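Local coordinates for PfkB family carbohydrate kinase (Listeria grayi DSM 20601, PDB 4GM6), which probably transfers a phosphate group from a nucleotide such as ATP to a sugar or sugar-acid substrate, as kinases of the PfkB family do, at residues G56-N61 against G291-T296; R74-V79 against M140-S145; T99-E104 against S145-G150; F166-V171 against Y205-P210. All blocks are in the same frame, centred on the assembly; numbering follows the deposited sequence.

The centre of contact 1 lies about 4 Å from the centre of the chain. Its segments are 230 residues apart in sequence, and those of the other three contacts all fall between them. Contacts 2 and 3 have centres about 5 Å apart. They share Ser-145 and helix 144-147, use the neighbouring strands 73-79 and 97-104 at one end of the large sheet, and alternate along the chain. Contact 4 follows later, about 17 Å from contact 2 between centres, yet Met-170 and Trp-167 of its helix touch the 140-145 segment. Contact 1 is the central polar one; the others lie 19 to 20 Å from it between centres, contacts 2 and 3 on the same side of the chain's centre.

Contact 1 (G56-N61 against G291-T296); sequences GGAEAN and GGDAYT
The side-chain nitrogen of Asn-61 gives hydrogen bonds to two carboxylates. One, across this contact, runs from Asn-61 ND2 to Asp-293 OD2 at 2.9 Å and is nearly straight, with an angle of 163° at the hydrogen; the other goes to OD2 of Asp-329. Asp-293 OD2 lies close to the amide plane of Asn-61, whereas the nitrogen meets the carboxylate on its anti side, tilted 26° out of its plane, the two flat groups being turned 55° apart. At the other end of the amide, Asn-61 OD1 accepts a weak bond from Gly-57 N at 3.2 Å, so both ends of the group restrain its rotation.

Gly-57 is the N-cap of helix 58-68, and its O takes the helical bond from Asn-61 N. The Asp-293 carboxylate rests against this first turn: OD2 comes within 3.5 Å of Ala-58 CA, and OD1 within 3.8 Å of Ala-58 CB. Nearer the two backbones, Asn-61 CB and Asp-293 CB pack at 3.7 Å. In both residues CG stands anti to the carbonyl carbon, which turns the two polar ends to one another.

Asp-293 follows a run of glycines in the opening turn of helix 291-304, an arrangement consistent with the GXGD signature of ribokinase-like PfkB enzymes, whose aspartate is the catalytic base in relatives.

Contact 2 (R74-V79 against M140-S145); sequences RIATVV and MDWDLS
Ala-76 CB sits over one face of the Trp-142 indole in a CH-pi contact, 4.1 Å from the centroid of the five-membered ring and displaced toward the rim on the nitrogen side, where Trp-142 NE1 is 3.7 Å from the methyl. The other apolar contact is at the far end of the ring: Val-78 CG2 approaches Trp-142 CH2 at 3.8 Å, with the valine side chain crossing the indole at about a right angle. That branch is available because CG1 stands anti to the backbone N (chi1 179°), leaving CG2 beside the N. Ala-76 and Val-78 alternate with Thr-77, whose CB points away.

Strand 73-79 is an inner strand of the parallel part of the large sheet of this ribokinase-like alpha/beta fold, and Trp-142 packs onto one side of it from the loop leading into helix 144-147.

Among polar atoms, Thr-77 O lies in the ring plane at the edge, 3.8 Å from Trp-142 CZ2, while Thr-77 OG1 bonds to the carbonyl of Gly-31. The indole N-H is satisfied by the carbonyl of Phe-101, in the turn that breaks the adjacent strand 97-104, a bond that helps fix the ring's rotation. Within the loop, Trp-142 N gives a weak bond to Met-140 SD at 3.6 Å. Asp-143 is the N-cap of the helix: its OD1 accepts a bond from Ser-145 OG at 2.7 Å, on the syn side, and another from Glu-146 N.

Contact 3 (T99-E104 against S145-G150); sequences TAFVVE and SELLKG
One face of the Phe-101 ring carries the Leu-147 CD1 methyl, 3.8 Å from the centroid and displaced toward the rim; Arg-74 brings its aliphatic chain to the same side of the ring. This is a CH-pi contact between a type I beta turn and a short helix at the border of the ribokinase-like alpha/beta domain: the turn runs from Thr-99 to Val-102, interrupting edge strand 97-104, and is closed by a bond from Val-102 N to Thr-99 O at 2.9 Å.

Phe-101 occupies the third position of that turn, and with CG anti to the carbonyl carbon (chi1 -60°) its ring reaches across to helix 144-147. Leu-147 answers with CG anti to its backbone N (chi1 179°), a setting that carries CD1 over the aromatic face, as near as 3.6 Å to Phe-101 CD1.

The ring also reaches the helix backbone, Phe-101 CE1 lying 3.5 Å from Leu-147 CA. Glu-146 contributes its CB, 4.1 Å from Phe-101 CE1, while its chain bends at chi2 and takes the carboxylate away from the aromatic group. Farthest along the ring, Phe-101 CZ meets the Glu-146 carbonyl obliquely, 3.4 Å from O.

Contact 4 (F166-V171 against Y205-P210); sequences FWLEMV and YQQLLP
Gln-207 is the first residue of 205-210 to touch the facing helix, and it does so at the solvent side: its chain, extended beyond CG, crosses Leu-168 at about a right angle and sets NE2 3.9 Å from Leu-168 CD2. This is a van der Waals approach by the amide end to a methyl.

Leu-208 comes next and is more deeply buried. Its two methyls part between residues one helical turn apart, CD2 meeting Leu-168 CD1 at 3.8 Å and CD1 meeting Val-171 CG1 at the looser 4.2 Å. The methyls are placed by a second torsion of -87°, an uncommon value for leucine. On the facing helix, Leu-168 has CG anti to its backbone N (chi1 171°), which brings both of its methyls nearer: CD1 for Leu-208, CD2 for Gln-207. Beyond Leu-208, Leu-209 and Pro-210 belong to a 3-10 stretch.

The contact thus joins two helices of the ribokinase-like alpha/beta fold, 165-180 and 198-208, which lead into and out of strand 184-188 of the large sheet; Ile-161 of helix 158-163 packs against Leu-168, Val-171 and Leu-208, and Phe-187 of the strand lies against Leu-208.

Contact 1 (G56-N61 against G291-T296)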
loop_
_atom_site.group_PDB
_atom_site.type_symbol
_atom_site.label_atom_id
_atom_site.label_comp_id
_atom_site.label_asym_id
_atom_site.label_seq_id
_atom_site.Cartn_x
_atom_site.Cartn_y
_atom_site.Cartn_z
ATOM N N GLY C 56 1.362 -10.586 19.874
ATOM C CA GLY C 56 1.744 -11.969 20.119
ATOM C C GLY C 56 2.439 -12.127 21.450
ATOM O O GLY C 56 2.533 -11.192 22.220
ATOM N N GLY C 57 2.946 -13.328 21.692
ATOM C CA GLY C 57 3.554 -13.694 22.961
ATOM C C GLY C 57 3.434 -15.202 23.028
ATOM O O GLY C 57 2.356 -15.732 22.790
ATOM N N ALA C 58 4.533 -15.898 23.323
ATOM C CA ALA C 58 4.528 -17.368 23.304
ATOM C C ALA C 58 3.280 -17.943 23.958
ATOM O O ALA C 58 2.540 -18.721 23.342
ATOM C CB ALA C 58 5.785 -17.934 23.955
ATOM N N GLU C 59 3.044 -17.570 25.212
ATOM C CA GLU C 59 1.923 -18.153 25.960
ATOM C C GLU C 59 0.577 -17.641 25.436
ATOM O O GLU C 59 -0.374 -18.406 25.265
ATOM C CB GLU C 59 2.069 -17.882 27.466
ATOM C CG GLU C 59 3.304 -18.523 28.083
ATOM C CD GLU C 59 4.499 -17.582 28.139
ATOM O OE1 GLU C 59 4.525 -16.607 27.360
ATOM O OE2 GLU C 59 5.406 -17.803 28.981
ATOM N N ALA C 60 0.508 -16.341 25.182
ATOM C CA ALA C 60 -0.676 -15.741 24.552
ATOM C C ALA C 60 -1.032 -16.398 23.215
ATOM O O ALA C 60 -2.212 -16.575 22.894
ATOM C CB ALA C 60 -0.461 -14.257 24.345
ATOM N N ASN C 61 -0.016 -16.744 22.430
ATOM C CA ASN C 61 -0.261 -17.402 21.153
ATOM C C ASN C 61 -0.834 -18.790 21.420
ATOM O O ASN C 61 -1.787 -19.228 20.763
ATOM C CB ASN C 61 1.026 -17.536 20.339
ATOM C CG ASN C 61 1.607 -16.203 19.929
ATOM O OD1 ASN C 61 0.939 -15.171 19.974
ATOM N ND2 ASN C 61 2.876 -16.219 19.533
ATOM N N GLY C 291 5.139 -20.556 14.996
ATOM C CA GLY C 291 4.972 -21.923 14.519
ATOM C C GLY C 291 5.128 -22.913 15.661
ATOM O O GLY C 291 4.405 -23.908 15.728
ATOM N N GLY C 292 6.060 -22.635 16.573
ATOM C CA GLY C 292 6.270 -23.514 17.735
ATOM C C GLY C 292 5.075 -23.437 18.670
ATOM O O GLY C 292 4.694 -24.426 19.290
ATOM N N ASP C 293 4.479 -22.250 18.776
ATOM C CA ASP C 293 3.293 -22.059 19.599
ATOM C C ASP C 293 2.101 -22.778 19.000
ATOM O O ASP C 293 1.196 -23.198 19.719
ATOM C CB ASP C 293 2.979 -20.569 19.782
ATOM C CG ASP C 293 4.144 -19.811 20.388
ATOM O OD1 ASP C 293 4.878 -20.406 21.210
ATOM O OD2 ASP C 293 4.354 -18.636 20.033
ATOM N N ALA C 294 2.089 -22.901 17.678
ATOM C CA ALA C 294 1.008 -23.595 17.009
ATOM C C ALA C 294 1.172 -25.083 17.281
ATOM O O ALA C 294 0.196 -25.790 17.519
ATOM C CB ALA C 294 1.021 -23.305 15.510
ATOM N N TYR C 295 2.415 -25.556 17.239
ATOM C CA TYR C 295 2.709 -26.944 17.571
ATOM C C TYR C 295 2.310 -27.203 19.014
ATOM O O TYR C 295 1.599 -28.158 19.311
ATOM C CB TYR C 295 4.194 -27.252 17.387
ATOM C CG TYR C 295 4.539 -28.726 17.555
ATOM C CD1 TYR C 295 4.172 -29.661 16.587
ATOM C CD2 TYR C 295 5.245 -29.183 18.670
ATOM C CE1 TYR C 295 4.481 -31.008 16.734
ATOM C CE2 TYR C 295 5.558 -30.533 18.822
ATOM C CZ TYR C 295 5.176 -31.442 17.852
ATOM O OH TYR C 295 5.504 -32.787 17.980
ATOM N N THR C 296 2.756 -26.339 19.913
ATOM C CA THR C 296 2.464 -26.550 21.339
ATOM C C THR C 296 0.961 -26.641 21.575
ATOM O O THR C 296 0.490 -27.529 22.284
ATOM C CB THR C 296 3.071 -25.436 22.232
ATOM O OG1 THR C 296 4.500 -25.550 22.215
ATOM C CG2 THR C 296 2.568 -25.558 23.695
#

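Contact 2 (R74-V79 against M140-S145)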
loop_
_atom_site.group_PDB
_atom_site.type_symbol
_atom_site.label_atom_id
_atom_site.label_comp_id
_atom_site.label_asym_id
_atom_site.label_seq_id
_atom_site.Cartn_x
_atom_site.Cartn_y
_atom_site.Cartn_z
ATOM N N ARG C 74 -7.864 -18.652 29.238
ATOM C CA ARG C 74 -7.721 -17.426 30.004
ATOM C C ARG C 74 -6.235 -17.204 30.242
ATOM O O ARG C 74 -5.438 -18.153 30.232
ATOM C CB ARG C 74 -8.424 -17.561 31.349
ATOM C CG ARG C 74 -7.697 -18.494 32.304
ATOM C CD ARG C 74 -8.500 -18.723 33.567
ATOM N NE ARG C 74 -9.888 -19.089 33.284
ATOM C CZ ARG C 74 -10.680 -19.739 34.133
ATOM N NH1 ARG C 74 -10.227 -20.116 35.322
ATOM N NH2 ARG C 74 -11.927 -20.027 33.788
ATOM N N ILE C 75 -5.855 -15.955 30.472
ATOM C CA ILE C 75 -4.443 -15.645 30.617
ATOM C C ILE C 75 -4.194 -14.621 31.704
ATOM O O ILE C 75 -4.799 -13.538 31.719
ATOM C CB ILE C 75 -3.832 -15.127 29.298
ATOM C CG1 ILE C 75 -2.303 -15.045 29.405
ATOM C CG2 ILE C 75 -4.395 -13.757 28.936
ATOM C CD1 ILE C 75 -1.616 -14.590 28.130
ATOM N N ALA C 76 -3.299 -14.979 32.616
ATOM C CA ALA C 76 -2.815 -14.043 33.619
ATOM C C ALA C 76 -1.722 -13.187 32.964
ATOM O O ALA C 76 -0.655 -13.693 32.612
ATOM C CB ALA C 76 -2.276 -14.797 34.826
ATOM N N THR C 77 -1.996 -11.900 32.770
ATOM C CA THR C 77 -1.012 -11.019 32.151
ATOM C C THR C 77 -1.160 -9.556 32.602
ATOM O O THR C 77 -2.102 -9.212 33.317
ATOM C CB THR C 77 -1.069 -11.113 30.616
ATOM O OG1 THR C 77 0.205 -10.751 30.071
ATOM C CG2 THR C 77 -2.155 -10.185 30.065
ATOM N N VAL C 78 -0.218 -8.705 32.190
ATOM C CA VAL C 78 -0.239 -7.296 32.574
ATOM C C VAL C 78 -0.008 -6.399 31.368
ATOM O O VAL C 78 0.921 -6.635 30.584
ATOM C CB VAL C 78 0.858 -6.965 33.601
ATOM C CG1 VAL C 78 0.811 -5.482 33.959
ATOM C CG2 VAL C 78 0.721 -7.841 34.843
ATOM N N VAL C 79 -0.843 -5.366 31.232
ATOM C CA VAL C 79 -0.687 -4.374 30.177
ATOM C C VAL C 79 -0.893 -2.954 30.711
ATOM O O VAL C 79 -1.602 -2.760 31.677
ATOM C CB VAL C 79 -1.700 -4.596 29.034
ATOM C CG1 VAL C 79 -1.588 -6.012 28.495
ATOM C CG2 VAL C 79 -3.112 -4.295 29.517
ATOM N N MET C 140 1.122 -9.052 43.495
ATOM C CA MET C 140 0.309 -10.263 43.386
ATOM C C MET C 140 -1.175 -9.916 43.263
ATOM O O MET C 140 -1.892 -9.850 44.261
ATOM C CB MET C 140 0.549 -11.192 44.581
ATOM C CG MET C 140 0.504 -12.665 44.207
ATOM S SD MET C 140 -1.029 -13.147 43.379
ATOM C CE MET C 140 -2.098 -13.353 44.811
ATOM N N ASP C 141 -1.630 -9.713 42.028
ATOM C CA ASP C 141 -2.970 -9.188 41.763
ATOM C C ASP C 141 -3.941 -10.236 41.237
ATOM O O ASP C 141 -4.952 -9.898 40.624
ATOM C CB ASP C 141 -2.886 -8.017 40.780
ATOM C CG ASP C 141 -1.998 -6.912 41.289
ATOM O OD1 ASP C 141 -2.072 -6.618 42.492
ATOM O OD2 ASP C 141 -1.220 -6.345 40.503
ATOM N N TRP C 142 -3.643 -11.505 41.488
ATOM C CA TRP C 142 -4.490 -12.589 41.007
ATOM C C TRP C 142 -5.030 -13.463 42.136
ATOM O O TRP C 142 -4.265 -14.046 42.907
ATOM C CB TRP C 142 -3.720 -13.455 40.016
ATOM C CG TRP C 142 -3.346 -12.718 38.770
ATOM C CD1 TRP C 142 -4.098 -12.584 37.647
ATOM C CD2 TRP C 142 -2.130 -11.996 38.533
ATOM N NE1 TRP C 142 -3.424 -11.830 36.713
ATOM C CE2 TRP C 142 -2.213 -11.454 37.235
ATOM C CE3 TRP C 142 -0.978 -11.761 39.294
ATOM C CZ2 TRP C 142 -1.185 -10.689 36.674
ATOM C CZ3 TRP C 142 0.036 -10.998 38.745
ATOM C CH2 TRP C 142 -0.073 -10.470 37.443
ATOM N N ASP C 143 -6.353 -13.553 42.223
ATOM C CA ASP C 143 -6.992 -14.499 43.120
ATOM C C ASP C 143 -6.872 -15.907 42.540
ATOM O O ASP C 143 -7.535 -16.239 41.560
ATOM C CB ASP C 143 -8.459 -14.122 43.340
ATOM C CG ASP C 143 -9.121 -14.971 44.418
ATOM O OD1 ASP C 143 -9.438 -16.145 44.125
ATOM O OD2 ASP C 143 -9.323 -14.468 45.550
ATOM N N LEU C 144 -6.027 -16.735 43.153
ATOM C CA LEU C 144 -5.671 -18.039 42.579
ATOM C C LEU C 144 -6.840 -19.019 42.469
ATOM O O LEU C 144 -6.995 -19.685 41.446
ATOM C CB LEU C 144 -4.500 -18.676 43.338
ATOM C CG LEU C 144 -3.133 -18.004 43.164
ATOM C CD1 LEU C 144 -2.028 -18.843 43.790
ATOM C CD2 LEU C 144 -2.839 -17.746 41.695
ATOM N N SER C 145 -7.652 -19.115 43.519
ATOM C CA SER C 145 -8.840 -19.966 43.482
ATOM C C SER C 145 -9.726 -19.639 42.272
ATOM O O SER C 145 -10.382 -20.520 41.712
ATOM C CB SER C 145 -9.635 -19.877 44.799
ATOM O OG SER C 145 -9.697 -18.546 45.306
#

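Contact 3 (T99-E104 against S145-G150)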
loop_
_atom_site.group_PDB
_atom_site.type_symbol
_atom_site.label_atom_id
_atom_site.label_comp_id
_atom_site.label_asym_id
_atom_site.label_seq_id
_atom_site.Cartn_x
_atom_site.Cartn_y
_atom_site.Cartn_z
ATOM N N THR C 99 -10.286 -12.403 29.223
ATOM C CA THR C 99 -9.439 -11.301 29.682
ATOM C C THR C 99 -9.640 -10.927 31.159
ATOM O O THR C 99 -8.996 -10.008 31.671
ATOM C CB THR C 99 -9.626 -10.043 28.801
ATOM O OG1 THR C 99 -10.994 -9.628 28.846
ATOM C CG2 THR C 99 -9.237 -10.337 27.350
ATOM N N ALA C 100 -10.535 -11.625 31.846
ATOM C CA ALA C 100 -10.822 -11.313 33.247
ATOM C C ALA C 100 -9.573 -11.209 34.135
ATOM O O ALA C 100 -9.613 -10.579 35.188
ATOM C CB ALA C 100 -11.800 -12.331 33.841
ATOM N N PHE C 101 -8.477 -11.847 33.737
ATOM C CA PHE C 101 -7.282 -11.858 34.582
ATOM C C PHE C 101 -6.140 -11.020 34.007
ATOM O O PHE C 101 -4.990 -11.153 34.425
ATOM C CB PHE C 101 -6.836 -13.300 34.896
ATOM C CG PHE C 101 -7.878 -14.110 35.632
ATOM C CD1 PHE C 101 -7.862 -14.195 37.019
ATOM C CD2 PHE C 101 -8.881 -14.774 34.939
ATOM C CE1 PHE C 101 -8.821 -14.926 37.695
ATOM C CE2 PHE C 101 -9.847 -15.503 35.612
ATOM C CZ PHE C 101 -9.814 -15.583 36.993
ATOM N N VAL C 102 -6.467 -10.160 33.044
ATOM C CA VAL C 102 -5.515 -9.192 32.534
ATOM C C VAL C 102 -5.489 -8.059 33.549
ATOM O O VAL C 102 -6.539 -7.567 33.966
ATOM C CB VAL C 102 -5.934 -8.634 31.146
ATOM C CG1 VAL C 102 -5.031 -7.479 30.720
ATOM C CG2 VAL C 102 -5.923 -9.733 30.080
ATOM N N VAL C 103 -4.295 -7.660 33.969
ATOM C CA VAL C 103 -4.162 -6.588 34.957
ATOM C C VAL C 103 -3.554 -5.352 34.291
ATOM O O VAL C 103 -2.582 -5.466 33.532
ATOM C CB VAL C 103 -3.284 -7.013 36.146
ATOM C CG1 VAL C 103 -3.018 -5.823 37.054
ATOM C CG2 VAL C 103 -3.941 -8.146 36.931
ATOM N N GLU C 104 -4.138 -4.184 34.554
ATOM C CA GLU C 104 -3.646 -2.930 33.971
ATOM C C GLU C 104 -2.674 -2.252 34.934
ATOM O O GLU C 104 -3.030 -1.965 36.063
ATOM C CB GLU C 104 -4.804 -1.971 33.687
ATOM C CG GLU C 104 -5.904 -2.526 32.802
ATOM C CD GLU C 104 -6.655 -1.429 32.059
ATOM O OE1 GLU C 104 -7.148 -0.495 32.710
ATOM O OE2 GLU C 104 -6.751 -1.499 30.820
ATOM N N SER C 145 -7.652 -19.115 43.519
ATOM C CA SER C 145 -8.840 -19.966 43.482
ATOM C C SER C 145 -9.726 -19.639 42.272
ATOM O O SER C 145 -10.382 -20.520 41.712
ATOM C CB SER C 145 -9.635 -19.877 44.799
ATOM O OG SER C 145 -9.697 -18.546 45.306
ATOM N N GLU C 146 -9.739 -18.372 41.869
ATOM C CA GLU C 146 -10.539 -17.954 40.725
ATOM C C GLU C 146 -9.772 -18.204 39.433
ATOM O O GLU C 146 -10.348 -18.588 38.410
ATOM C CB GLU C 146 -10.932 -16.477 40.849
ATOM C CG GLU C 146 -11.687 -16.155 42.133
ATOM C CD GLU C 146 -12.815 -17.135 42.392
ATOM O OE1 GLU C 146 -13.157 -17.367 43.576
ATOM O OE2 GLU C 146 -13.351 -17.684 41.404
ATOM N N LEU C 147 -8.460 -17.999 39.492
ATOM C CA LEU C 147 -7.610 -18.144 38.319
ATOM C C LEU C 147 -7.522 -19.598 37.877
ATOM O O LEU C 147 -7.384 -19.889 36.678
ATOM C CB LEU C 147 -6.201 -17.618 38.613
ATOM C CG LEU C 147 -5.201 -17.751 37.461
ATOM C CD1 LEU C 147 -5.621 -16.856 36.307
ATOM C CD2 LEU C 147 -3.792 -17.409 37.916
ATOM N N LEU C 148 -7.590 -20.507 38.849
ATOM C CA LEU C 148 -7.420 -21.933 38.571
ATOM C C LEU C 148 -8.741 -22.718 38.534
ATOM O O LEU C 148 -8.741 -23.944 38.354
ATOM C CB LEU C 148 -6.461 -22.557 39.596
ATOM C CG LEU C 148 -5.051 -21.949 39.662
ATOM C CD1 LEU C 148 -4.181 -22.712 40.648
ATOM C CD2 LEU C 148 -4.395 -21.916 38.285
ATOM N N LYS C 149 -9.859 -22.015 38.691
ATOM C CA LYS C 149 -11.175 -22.658 38.738
ATOM C C LYS C 149 -11.592 -23.272 37.396
ATOM O O LYS C 149 -11.503 -22.629 36.344
ATOM C CB LYS C 149 -12.237 -21.660 39.214
ATOM C CG LYS C 149 -13.642 -22.242 39.353
ATOM C CD LYS C 149 -14.611 -21.426 38.506
ATOM C CE LYS C 149 -14.252 -21.559 37.031
ATOM N NZ LYS C 149 -14.480 -20.308 36.254
ATOM N N GLY C 150 -12.050 -24.522 37.437
ATOM C CA GLY C 150 -12.505 -25.208 36.226
ATOM C C GLY C 150 -11.426 -25.387 35.169
ATOM O O GLY C 150 -11.714 -25.421 33.970
#

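Contact 4 (F166-V171 against Y205-P210)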
loop_
_atom_site.group_PDB
_atom_site.type_symbol
_atom_site.label_atom_id
_atom_site.label_comp_id
_atom_site.label_asym_id
_atom_site.label_seq_id
_atom_site.Cartn_x
_atom_site.Cartn_y
_atom_site.Cartn_z
ATOM N N PHE C 166 10.788 -12.071 40.493
ATOM C CA PHE C 166 9.382 -12.052 40.851
ATOM C C PHE C 166 8.555 -13.019 39.997
ATOM O O PHE C 166 7.727 -13.750 40.527
ATOM C CB PHE C 166 8.792 -10.650 40.691
ATOM C CG PHE C 166 7.293 -10.643 40.715
ATOM C CD1 PHE C 166 6.611 -10.516 41.915
ATOM C CD2 PHE C 166 6.566 -10.808 39.551
ATOM C CE1 PHE C 166 5.229 -10.531 41.952
ATOM C CE2 PHE C 166 5.184 -10.815 39.579
ATOM C CZ PHE C 166 4.515 -10.685 40.786
ATOM N N TRP C 167 8.737 -12.984 38.677
ATOM C CA TRP C 167 7.969 -13.860 37.789
ATOM C C TRP C 167 8.373 -15.325 37.928
ATOM O O TRP C 167 7.524 -16.217 37.891
ATOM C CB TRP C 167 8.045 -13.395 36.323
ATOM C CG TRP C 167 7.090 -12.276 36.063
ATOM C CD1 TRP C 167 7.402 -10.973 35.767
ATOM C CD2 TRP C 167 5.660 -12.343 36.127
ATOM N NE1 TRP C 167 6.249 -10.235 35.625
ATOM C CE2 TRP C 167 5.168 -11.048 35.850
ATOM C CE3 TRP C 167 4.744 -13.375 36.374
ATOM C CZ2 TRP C 167 3.802 -10.758 35.816
ATOM C CZ3 TRP C 167 3.384 -13.085 36.338
ATOM C CH2 TRP C 167 2.929 -11.784 36.059
ATOM N N LEU C 168 9.672 -15.567 38.094
ATOM C CA LEU C 168 10.155 -16.913 38.369
ATOM C C LEU C 168 9.413 -17.485 39.570
ATOM O O LEU C 168 8.843 -18.579 39.491
ATOM C CB LEU C 168 11.674 -16.925 38.631
ATOM C CG LEU C 168 12.271 -18.251 39.150
ATOM C CD1 LEU C 168 11.979 -19.436 38.216
ATOM C CD2 LEU C 168 13.769 -18.090 39.366
ATOM N N GLU C 169 9.408 -16.738 40.677
ATOM C CA GLU C 169 8.817 -17.238 41.929
ATOM C C GLU C 169 7.293 -17.195 41.896
ATOM O O GLU C 169 6.631 -17.939 42.619
ATOM C CB GLU C 169 9.309 -16.450 43.144
ATOM C CG GLU C 169 10.814 -16.276 43.235
ATOM C CD GLU C 169 11.216 -15.634 44.554
ATOM O OE1 GLU C 169 10.525 -14.687 45.004
ATOM O OE2 GLU C 169 12.219 -16.084 45.144
ATOM N N MET C 170 6.740 -16.305 41.076
ATOM C CA MET C 170 5.298 -16.263 40.897
ATOM C C MET C 170 4.800 -17.497 40.128
ATOM O O MET C 170 3.804 -18.123 40.513
ATOM C CB MET C 170 4.894 -14.977 40.174
ATOM C CG MET C 170 3.398 -14.803 40.011
ATOM S SD MET C 170 2.585 -14.673 41.609
ATOM C CE MET C 170 0.925 -14.224 41.103
ATOM N N VAL C 171 5.487 -17.836 39.035
ATOM C CA VAL C 171 5.151 -19.038 38.276
ATOM C C VAL C 171 5.288 -20.282 39.161
ATOM O O VAL C 171 4.432 -21.169 39.148
ATOM C CB VAL C 171 6.002 -19.164 36.988
ATOM C CG1 VAL C 171 5.669 -20.447 36.234
ATOM C CG2 VAL C 171 5.775 -17.963 36.086
ATOM N N TYR C 205 15.560 -23.436 35.418
ATOM C CA TYR C 205 14.962 -24.656 34.880
ATOM C C TYR C 205 14.976 -25.795 35.917
ATOM O O TYR C 205 14.024 -26.582 36.010
ATOM C CB TYR C 205 15.664 -25.081 33.578
ATOM C CG TYR C 205 15.374 -24.193 32.381
ATOM C CD1 TYR C 205 14.076 -23.788 32.091
ATOM C CD2 TYR C 205 16.392 -23.783 31.521
ATOM C CE1 TYR C 205 13.801 -22.983 30.999
ATOM C CE2 TYR C 205 16.120 -22.978 30.419
ATOM C CZ TYR C 205 14.822 -22.581 30.167
ATOM O OH TYR C 205 14.530 -21.786 29.069
ATOM N N GLN C 206 16.039 -25.882 36.711
ATOM C CA GLN C 206 16.127 -26.957 37.700
ATOM C C GLN C 206 15.040 -26.859 38.771
ATOM O O GLN C 206 14.693 -27.890 39.396
ATOM C CB GLN C 206 17.519 -27.027 38.333
ATOM C CG GLN C 206 18.580 -27.541 37.368
ATOM C CD GLN C 206 19.944 -27.658 38.021
ATOM O OE1 GLN C 206 20.360 -26.777 38.775
ATOM N NE2 GLN C 206 20.650 -28.752 37.733
ATOM N N GLN C 207 14.472 -25.628 38.951
ATOM C CA GLN C 207 13.369 -25.456 39.881
ATOM C C GLN C 207 12.031 -25.857 39.245
ATOM O O GLN C 207 11.172 -26.420 39.906
ATOM C CB GLN C 207 13.265 -23.993 40.367
ATOM C CG GLN C 207 14.576 -23.435 40.935
ATOM C CD GLN C 207 14.451 -21.969 41.292
ATOM O OE1 GLN C 207 13.452 -21.546 41.876
ATOM N NE2 GLN C 207 15.462 -21.186 40.938
ATOM N N LEU C 208 11.857 -25.558 37.960
ATOM C CA LEU C 208 10.588 -25.825 37.243
ATOM C C LEU C 208 10.384 -27.280 36.877
ATOM O O LEU C 208 9.344 -27.831 37.176
ATOM C CB LEU C 208 10.472 -24.993 35.962
ATOM C CG LEU C 208 10.277 -23.534 36.209
ATOM C CD1 LEU C 208 8.797 -23.227 36.387
ATOM C CD2 LEU C 208 11.110 -22.997 37.422
ATOM N N LEU C 209 11.384 -27.897 36.239
ATOM C CA LEU C 209 11.242 -29.261 35.664
ATOM C C LEU C 209 10.680 -30.370 36.585
ATOM O O LEU C 209 9.812 -31.140 36.166
ATOM C CB LEU C 209 12.564 -29.754 35.037
ATOM C CG LEU C 209 13.024 -28.919 33.831
ATOM C CD1 LEU C 209 14.381 -29.408 33.341
ATOM C CD2 LEU C 209 11.999 -28.951 32.701
ATOM N N PRO C 210 11.174 -30.460 37.818
ATOM C CA PRO C 210 10.608 -31.488 38.762
ATOM C C PRO C 210 9.091 -31.352 38.918
ATOM O O PRO C 210 8.414 -32.273 39.418
ATOM C CB PRO C 210 11.294 -31.144 40.051
ATOM C CG PRO C 210 12.579 -30.477 39.641
ATOM C CD PRO C 210 12.307 -29.698 38.368
#